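Local coordinates for beta-lactamase domain protein (Burkholderia ambifaria, PDB 5I0P), which probably acts as a zinc-dependent hydrolase of the metallo-beta-lactamase superfamily, binding two zinc ions in its active site, at residues A[39-44]-A[277-282]; A[67-72]-A[99-104]. All coordinates share one frame; numbering follows the deposited sequence.

In the fold
Two neighbouring zinc ions need ligands drawn from distant parts of a chain, and the two contacts illustrate how the fold supplies them. Contact 2 joins strand 63-69 to the loop after strand 95-99 and lies, along the chain, inside the long loop that contact 1 closes between strand 37-43 and the residues following strand 272-275. Their centres are 14 Å apart, and their nearest atoms, about 5 Å apart, do not touch. Strands 37-43, 63-69 and 95-99 belong to one sheet, whereas residues 277-282 follow strand 272-275 of the second. Contact 1 therefore ties the two sheets together and brings His277 to one zinc ion; contact 2 brings His102 and His104 to the other.

Contact 1: A[39-44]-A[277-282]; sequences WLRMPL and HGKPFR. With ZN (zinc ion), chain F.
His277 meets Leu44 where strand 37-43 has just given way to loop: the CD1 methyl of Leu44 comes to the edge of the imidazole, 4.4 Å from its CE1. Nothing polar passes between them. The ring's two nitrogens are engaged elsewhere and together fix its orientation: ND1 is hydrogen-bonded to the carbonyl oxygen of His50, and NE2 binds the zinc ion of chain F at 2.3 Å, in a site completed by Asp106, His107 and Asp232.

At Gly278 the backbone, with a positive phi of 104°, would press a side chain against the preceding carbonyl oxygen, a conformation suited to glycine. Its own carbonyl oxygen faces the edge of the Arg41 guanidinium, 2.6 Å from NH2, yet the poor angle keeps this from counting as a hydrogen bond. Arg41 arrives here by an extended start and a bend at its third torsion (chi3 -80°). Asn52 of strand 50-60 bridges the two segments: its ND2 donates to the Gly278 oxygen, while its OD1 receives Trp39 NE1 and, weakly, Arg41 NH2.

Lys279 adds a minor touch, its CB lying 4.4 Å from Trp39 CH2, before its amino group leads off to Ala21 O.

Pro280 makes the main apolar contact. With Trp39 CG anti to its backbone N (chi1 170°), the indole reaches toward the proline tip to tip, and Pro280 CD settles over one face of the six-membered ring, 3.5 Å from the centroid and 3.4 Å from CH2. This is a CH-pi contact.

The chemistry is thus divided: Pro280 packs on an aromatic face, while the asparagine bridge meets the backbone oxygen of Gly278. The residues just after the zinc ligand are joined to the other sheet by both apolar and polar contacts.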
# COMPACT_ATOMS: atom_id res chain seq x y z
N TRP A 39 5.59 -13.13 10.44
CA TRP A 39 6.02 -12.41 9.25
C TRP A 39 6.33 -13.42 8.16
O TRP A 39 7.11 -14.35 8.36
CB TRP A 39 7.24 -11.55 9.61
CG TRP A 39 7.99 -10.88 8.47
CD1 TRP A 39 7.54 -10.61 7.21
CD2 TRP A 39 9.35 -10.41 8.51
NE1 TRP A 39 8.52 -10.00 6.47
CE2 TRP A 39 9.64 -9.87 7.24
CE3 TRP A 39 10.35 -10.41 9.50
CZ2 TRP A 39 10.90 -9.31 6.92
CZ3 TRP A 39 11.58 -9.86 9.20
CH2 TRP A 39 11.85 -9.33 7.91
N LEU A 40 5.68 -13.27 7.02
CA LEU A 40 6.00 -14.03 5.82
C LEU A 40 6.53 -13.06 4.78
O LEU A 40 6.13 -11.88 4.74
CB LEU A 40 4.78 -14.70 5.20
CG LEU A 40 3.54 -15.36 5.77
CD1 LEU A 40 2.81 -14.62 6.89
CD2 LEU A 40 2.65 -15.41 4.55
N ARG A 41 7.39 -13.55 3.90
CA ARG A 41 7.88 -12.71 2.80
C ARG A 41 7.71 -13.43 1.49
O ARG A 41 8.16 -14.57 1.34
CB ARG A 41 9.34 -12.29 2.99
CG ARG A 41 9.90 -11.56 1.79
CD ARG A 41 11.36 -11.10 2.00
NE ARG A 41 11.28 -9.90 2.79
CZ ARG A 41 11.82 -8.73 2.51
NH1 ARG A 41 12.57 -8.54 1.43
NH2 ARG A 41 11.59 -7.74 3.34
N MET A 42 7.04 -12.79 0.54
CA MET A 42 6.77 -13.41 -0.75
C MET A 42 7.58 -12.75 -1.87
O MET A 42 7.74 -11.52 -1.89
CB MET A 42 5.28 -13.34 -1.08
CG MET A 42 4.38 -14.25 -0.17
SD MET A 42 4.76 -16.03 -0.41
CE MET A 42 3.28 -16.64 0.47
N PRO A 43 8.10 -13.52 -2.81
CA PRO A 43 8.79 -12.92 -3.96
C PRO A 43 7.81 -12.26 -4.91
O PRO A 43 6.69 -12.72 -5.11
CB PRO A 43 9.45 -14.12 -4.63
CG PRO A 43 8.49 -15.26 -4.32
CD PRO A 43 8.05 -14.99 -2.90
N LEU A 44 8.25 -11.15 -5.49
CA LEU A 44 7.51 -10.51 -6.57
C LEU A 44 8.44 -10.40 -7.77
O LEU A 44 9.65 -10.28 -7.58
CB LEU A 44 6.97 -9.13 -6.16
CG LEU A 44 5.87 -9.20 -5.10
CD1 LEU A 44 5.52 -7.85 -4.61
CD2 LEU A 44 4.58 -9.92 -5.59
N HIS A 277 6.85 -3.70 2.51
CA HIS A 277 8.08 -3.83 1.75
C HIS A 277 9.21 -3.25 2.60
O HIS A 277 9.07 -2.15 3.13
CB HIS A 277 7.98 -3.14 0.37
CG HIS A 277 6.70 -3.45 -0.35
ND1 HIS A 277 6.53 -4.56 -1.15
CD2 HIS A 277 5.51 -2.79 -0.38
CE1 HIS A 277 5.31 -4.56 -1.66
NE2 HIS A 277 4.67 -3.51 -1.20
N GLY A 278 10.33 -3.97 2.71
CA GLY A 278 11.36 -3.64 3.67
C GLY A 278 11.31 -4.59 4.85
O GLY A 278 10.81 -5.70 4.75
N LYS A 279 11.84 -4.12 5.99
CA LYS A 279 11.93 -4.95 7.19
C LYS A 279 11.20 -4.28 8.34
O LYS A 279 11.07 -3.05 8.36
CB LYS A 279 13.40 -5.27 7.59
CG LYS A 279 14.16 -5.91 6.45
CD LYS A 279 15.57 -6.40 6.72
CE LYS A 279 16.58 -5.35 6.95
NZ LYS A 279 17.85 -6.08 7.06
N PRO A 280 10.69 -5.06 9.31
CA PRO A 280 10.14 -4.45 10.53
C PRO A 280 11.17 -3.49 11.13
O PRO A 280 12.38 -3.74 11.11
CB PRO A 280 9.89 -5.65 11.46
CG PRO A 280 9.70 -6.83 10.55
CD PRO A 280 10.55 -6.53 9.30
N PHE A 281 10.68 -2.36 11.63
CA PHE A 281 11.59 -1.34 12.11
C PHE A 281 10.91 -0.46 13.15
O PHE A 281 9.68 -0.37 13.24
CB PHE A 281 12.11 -0.46 10.98
CG PHE A 281 11.10 0.51 10.44
CD1 PHE A 281 10.19 0.12 9.48
CD2 PHE A 281 11.07 1.81 10.89
CE1 PHE A 281 9.29 1.04 8.95
CE2 PHE A 281 10.13 2.72 10.37
CZ PHE A 281 9.26 2.32 9.41
N ARG A 282 11.74 0.18 13.96
CA ARG A 282 11.32 1.24 14.85
C ARG A 282 11.93 2.54 14.36
O ARG A 282 13.05 2.57 13.83
CB ARG A 282 11.73 0.94 16.29
CG ARG A 282 10.92 -0.17 16.94
CD ARG A 282 11.15 -0.36 18.46
NE ARG A 282 10.08 -1.23 18.98
CZ ARG A 282 10.13 -2.57 19.00
NH1 ARG A 282 11.21 -3.19 18.57
NH2 ARG A 282 9.09 -3.28 19.46
ZN ZN F . 2.62 -2.81 -1.91

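Contact 2: A[67-72]-A[99-104]; sequences TIVDCG and LVTHCH. With ZN (zinc ion), chain E.
Asp70 and Thr101 are brought together by their first torsions. In Asp70, CG lies anti to the carbonyl carbon (chi1 -72°), which turns the carboxylate to Thr101; in Thr101, OG1 stands between backbone N and carbonyl carbon (chi1 57°), where it can face Asp70 and still serve the next residue. The two side chains cross at about a right angle. Both carboxylate oxygens are used, each through its syn lone pair: OD1 receives the backbone N of Thr101 at 2.8 Å in a nearly straight bond, and OD2 receives Thr101 OG1, also at 2.8 Å. OG1 accepts His102 ND1 at 2.9 Å, the hydroxyl lying a little out of the imidazole plane. Through its other nitrogen, NE2, the ring binds the zinc ion of chain E at 2.4 Å. The carboxylate would thus be expected to polarise His102 by way of the hydroxyl. Asp70 OD2 also takes a hydrogen bond from His107 ND1; Asp70 is thus second shell to His107 and, by way of Thr101, linked to His102 at the other zinc.

Upstream, the backbones run side by side in parallel. Leu99 N donates to Ile68 O at 2.7 Å, and Asp70 N to Leu99 O at 2.8 Å, with Val69 paired to Leu99 between these bonds. Apolar contacts flank this bridge: Val69 CG1 meets the Thr101 methyl, and Cys71 SG lies 3.7 Å from Val100 CG2.

His104, at the N-cap of helix 105-108, holds the same zinc through ND1; His213 and Asp232 complete the site. Strands 63-69 and 95-99, with helix 76-88 between them, form a beta-alpha-beta crossover, and the loop leaving the second strand and the start of helix 105-108 carry the HxHxDH sequence, the metal-binding signature of the metallo-beta-lactamase superfamily.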
# COMPACT_ATOMS: atom_id res chain seq x y z
N THR A 67 -5.69 -15.00 11.23
CA THR A 67 -6.16 -13.97 10.33
C THR A 67 -4.99 -13.62 9.42
O THR A 67 -3.88 -13.37 9.90
CB THR A 67 -6.64 -12.74 11.06
OG1 THR A 67 -7.89 -13.05 11.69
CG2 THR A 67 -6.87 -11.60 10.05
N ILE A 68 -5.23 -13.69 8.12
CA ILE A 68 -4.22 -13.31 7.14
C ILE A 68 -4.35 -11.82 6.87
O ILE A 68 -5.46 -11.31 6.69
CB ILE A 68 -4.39 -14.12 5.84
CG1 ILE A 68 -4.02 -15.59 6.08
CG2 ILE A 68 -3.53 -13.52 4.76
CD1 ILE A 68 -4.26 -16.45 4.87
N VAL A 69 -3.22 -11.13 6.82
CA VAL A 69 -3.21 -9.76 6.31
C VAL A 69 -2.40 -9.73 5.02
O VAL A 69 -1.16 -9.80 5.05
CB VAL A 69 -2.66 -8.77 7.34
CG1 VAL A 69 -2.66 -7.33 6.77
CG2 VAL A 69 -3.49 -8.87 8.64
N ASP A 70 -3.12 -9.56 3.90
CA ASP A 70 -2.57 -9.40 2.55
C ASP A 70 -2.11 -10.74 1.97
O ASP A 70 -1.78 -11.67 2.70
CB ASP A 70 -1.45 -8.34 2.54
CG ASP A 70 -1.99 -6.91 2.70
OD1 ASP A 70 -3.22 -6.74 2.61
OD2 ASP A 70 -1.20 -5.96 2.89
N CYS A 71 -2.06 -10.82 0.64
CA CYS A 71 -2.24 -12.09 -0.06
C CYS A 71 -1.13 -12.49 -1.02
O CYS A 71 -0.97 -13.69 -1.28
CB CYS A 71 -3.56 -12.02 -0.84
SG CYS A 71 -4.94 -11.50 0.16
N GLY A 72 -0.39 -11.52 -1.57
CA GLY A 72 0.48 -11.76 -2.69
C GLY A 72 -0.29 -11.60 -3.99
O GLY A 72 -1.52 -11.52 -4.02
N LEU A 99 -7.79 -10.48 5.66
CA LEU A 99 -7.85 -9.03 5.74
C LEU A 99 -6.88 -8.44 4.73
O LEU A 99 -5.77 -8.93 4.58
CB LEU A 99 -7.53 -8.61 7.16
CG LEU A 99 -7.94 -7.23 7.59
CD1 LEU A 99 -8.16 -7.20 9.08
CD2 LEU A 99 -6.82 -6.24 7.18
N VAL A 100 -7.30 -7.38 4.03
CA VAL A 100 -6.49 -6.78 2.97
C VAL A 100 -6.35 -5.27 3.19
O VAL A 100 -7.35 -4.56 3.36
CB VAL A 100 -7.08 -7.08 1.58
CG1 VAL A 100 -6.39 -6.23 0.51
CG2 VAL A 100 -6.94 -8.57 1.30
N THR A 101 -5.11 -4.78 3.14
CA THR A 101 -4.87 -3.36 3.42
C THR A 101 -5.42 -2.46 2.31
O THR A 101 -5.92 -1.36 2.59
CB THR A 101 -3.37 -3.12 3.63
OG1 THR A 101 -2.61 -3.56 2.49
CG2 THR A 101 -2.86 -3.81 4.86
N HIS A 102 -5.29 -2.87 1.06
CA HIS A 102 -5.67 -2.02 -0.05
C HIS A 102 -5.57 -2.87 -1.31
O HIS A 102 -5.07 -4.00 -1.27
CB HIS A 102 -4.81 -0.75 -0.12
CG HIS A 102 -3.36 -0.95 -0.48
ND1 HIS A 102 -2.45 -1.59 0.34
CD2 HIS A 102 -2.66 -0.55 -1.56
CE1 HIS A 102 -1.26 -1.57 -0.22
NE2 HIS A 102 -1.36 -0.95 -1.38
N CYS A 103 -6.08 -2.33 -2.43
CA CYS A 103 -6.41 -3.17 -3.57
C CYS A 103 -5.27 -3.38 -4.56
O CYS A 103 -5.49 -4.02 -5.60
CB CYS A 103 -7.62 -2.59 -4.33
SG CYS A 103 -7.28 -1.04 -5.20
N HIS A 104 -4.07 -2.86 -4.28
CA HIS A 104 -2.98 -3.09 -5.23
C HIS A 104 -2.69 -4.59 -5.35
O HIS A 104 -2.83 -5.35 -4.37
CB HIS A 104 -1.72 -2.32 -4.84
CG HIS A 104 -1.88 -0.84 -5.03
ND1 HIS A 104 -1.14 0.09 -4.35
CD2 HIS A 104 -2.75 -0.14 -5.80
CE1 HIS A 104 -1.54 1.31 -4.69
NE2 HIS A 104 -2.51 1.19 -5.57
ZN ZN E . 0.35 -0.32 -2.97